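PDB 4W5K: aspartate aminotransferase, mitochondrial from Trypanosoma brucei brucei, which probably catalyses the reversible transfer of an amino group between L-aspartate and 2-oxoglutarate, using pyridoxal 5'-phosphate as cofactor, and works as a homodimer. Local coordinates for residues A[122-127]-A[143-148]. The protein carries 1 engineered substitution. Numbering follows the deposited sequence.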
# COMPACT_ATOMS: atom_id res chain seq x y z
N TYR A 122 21.72 7.65 -10.19
CA TYR A 122 22.56 8.66 -9.55
C TYR A 122 21.69 9.54 -8.66
O TYR A 122 20.64 10.01 -9.10
CB TYR A 122 23.26 9.54 -10.59
CG TYR A 122 24.42 8.87 -11.28
CD1 TYR A 122 24.20 7.92 -12.25
CD2 TYR A 122 25.74 9.20 -10.96
CE1 TYR A 122 25.27 7.31 -12.91
CE2 TYR A 122 26.81 8.59 -11.59
CZ TYR A 122 26.57 7.65 -12.56
OH TYR A 122 27.64 7.04 -13.20
N GLY A 123 22.12 9.77 -7.42
CA GLY A 123 21.35 10.60 -6.50
C GLY A 123 22.30 11.58 -5.82
O GLY A 123 23.52 11.42 -5.88
N PRO A 124 21.75 12.61 -5.15
CA PRO A 124 22.66 13.57 -4.52
C PRO A 124 23.49 12.91 -3.42
O PRO A 124 22.99 11.98 -2.74
CB PRO A 124 21.70 14.65 -3.93
CG PRO A 124 20.36 13.96 -3.81
CD PRO A 124 20.32 12.91 -4.92
N ASP A 125 24.72 13.37 -3.24
CA ASP A 125 25.66 12.76 -2.30
C ASP A 125 25.10 12.70 -0.88
O ASP A 125 25.31 11.73 -0.16
CB ASP A 125 27.03 13.49 -2.33
CG ASP A 125 26.93 15.00 -2.11
OD1 ASP A 125 25.85 15.54 -1.79
OD2 ASP A 125 27.97 15.65 -2.26
N VAL A 126 24.35 13.73 -0.50
CA VAL A 126 23.55 13.70 0.71
C VAL A 126 22.10 13.64 0.29
O VAL A 126 21.60 14.55 -0.38
CB VAL A 126 23.78 14.93 1.62
CG1 VAL A 126 22.88 14.85 2.86
CG2 VAL A 126 25.23 15.04 2.00
N GLY A 127 21.43 12.56 0.64
CA GLY A 127 20.09 12.35 0.15
C GLY A 127 19.16 11.68 1.14
O GLY A 127 19.47 11.50 2.33
N THR A 143 24.12 5.69 -6.72
CA THR A 143 25.49 6.18 -6.70
C THR A 143 25.49 7.71 -6.66
O THR A 143 24.64 8.35 -7.25
CB THR A 143 26.27 5.65 -7.91
OG1 THR A 143 27.67 5.86 -7.72
CG2 THR A 143 25.82 6.31 -9.18
N PRO A 144 26.45 8.30 -5.93
CA PRO A 144 26.30 9.75 -5.70
C PRO A 144 26.76 10.69 -6.82
O PRO A 144 27.65 10.35 -7.61
CB PRO A 144 27.16 9.98 -4.46
CG PRO A 144 28.24 8.95 -4.59
CD PRO A 144 27.50 7.72 -5.08
N TYR A 145 26.15 11.88 -6.86
CA TYR A 145 26.73 13.05 -7.53
C TYR A 145 26.93 14.16 -6.51
O TYR A 145 26.19 14.27 -5.53
CB TYR A 145 25.86 13.56 -8.70
CG TYR A 145 24.40 13.91 -8.40
CD1 TYR A 145 24.05 15.09 -7.75
CD2 TYR A 145 23.37 13.08 -8.84
CE1 TYR A 145 22.71 15.42 -7.52
CE2 TYR A 145 22.03 13.40 -8.60
CZ TYR A 145 21.70 14.56 -7.95
OH TYR A 145 20.39 14.88 -7.72
N SER A 146 27.94 14.99 -6.74
CA SER A 146 28.22 16.12 -5.88
C SER A 146 26.99 17.02 -5.79
O SER A 146 26.32 17.29 -6.79
CB SER A 146 29.41 16.91 -6.41
OG SER A 146 30.58 16.12 -6.46
N TYR A 147 26.67 17.45 -4.58
CA TYR A 147 25.46 18.24 -4.37
C TYR A 147 25.60 19.13 -3.15
O TYR A 147 25.56 20.35 -3.27
CB TYR A 147 24.22 17.32 -4.20
CG TYR A 147 22.93 18.10 -4.10
CD1 TYR A 147 22.31 18.60 -5.24
CD2 TYR A 147 22.34 18.35 -2.86
CE1 TYR A 147 21.14 19.33 -5.15
CE2 TYR A 147 21.15 19.09 -2.76
CZ TYR A 147 20.56 19.57 -3.92
OH TYR A 147 19.39 20.29 -3.87
N TYR A 148 25.79 18.52 -1.99
CA TYR A 148 25.87 19.31 -0.74
C TYR A 148 27.29 19.73 -0.40
O TYR A 148 28.24 18.94 -0.48
CB TYR A 148 25.27 18.50 0.42
CG TYR A 148 25.32 19.20 1.76
CD1 TYR A 148 24.44 20.23 2.06
CD2 TYR A 148 26.22 18.81 2.74
CE1 TYR A 148 24.47 20.86 3.30
CE2 TYR A 148 26.25 19.42 3.97
CZ TYR A 148 25.37 20.45 4.24
OH TYR A 148 25.40 21.09 5.47
O HOH W 1 28.97 16.50 0.36
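Two side chains take the crowded position between backbone N and carbonyl carbon, D125 (chi1 54°) and Y145 (chi1 55°), and each is thereby folded against the neighbouring strand of a beta-alpha-beta unit. In this unit strands 120-124 and 141-149 are neighbours in the large mixed sheet of the aminotransferase, helix 129-137 is the crossover that connects them, and 122-124 pairs in parallel with 143-145. Within the two segments two good backbone bonds, followed by a weak third from D125 N to Y145 O, join them: G123 N reaches T143 O at 2.9 Å from above the carbonyl plane, while Y145 N meets G123 O at 2.8 Å in the plane of the G123 carbonyl. Y122 CA and P144 CA add C-H...O contacts to T143 O and G123 O.

The Y145 ring lies flat over the G123-P124 peptide, with G123 C and P124 N above one face toward its rim; P124 CA stands 3.7 Å from the ring centroid, a CH-pi contact. Y145 OH is hydrogen-bonded to L174 O of strand 172-176, so the ring reaches across strand 120-124. At the N-terminal end of the two segments, T143 CG2 sits over the centre of the Y122 ring, 3.4 Å from the centroid and almost on the ring normal.

Beyond the strands, P124 CB packs on Y147 CG, and V126 CG2 on Y148 CB. The polypeptide then leads to Y128, which binds pyridoxal 5'-phosphate. The D125 carboxylate accepts two backbone N-H groups of the other segment, one on each oxygen. OD2 takes a weak bond of 3.2 Å from Y147 N, and a water bridges OD2 and Y148 O. The straightest bond is Y148 N to the syn lone pair of D125 OD1, 3.0 Å long at 174°.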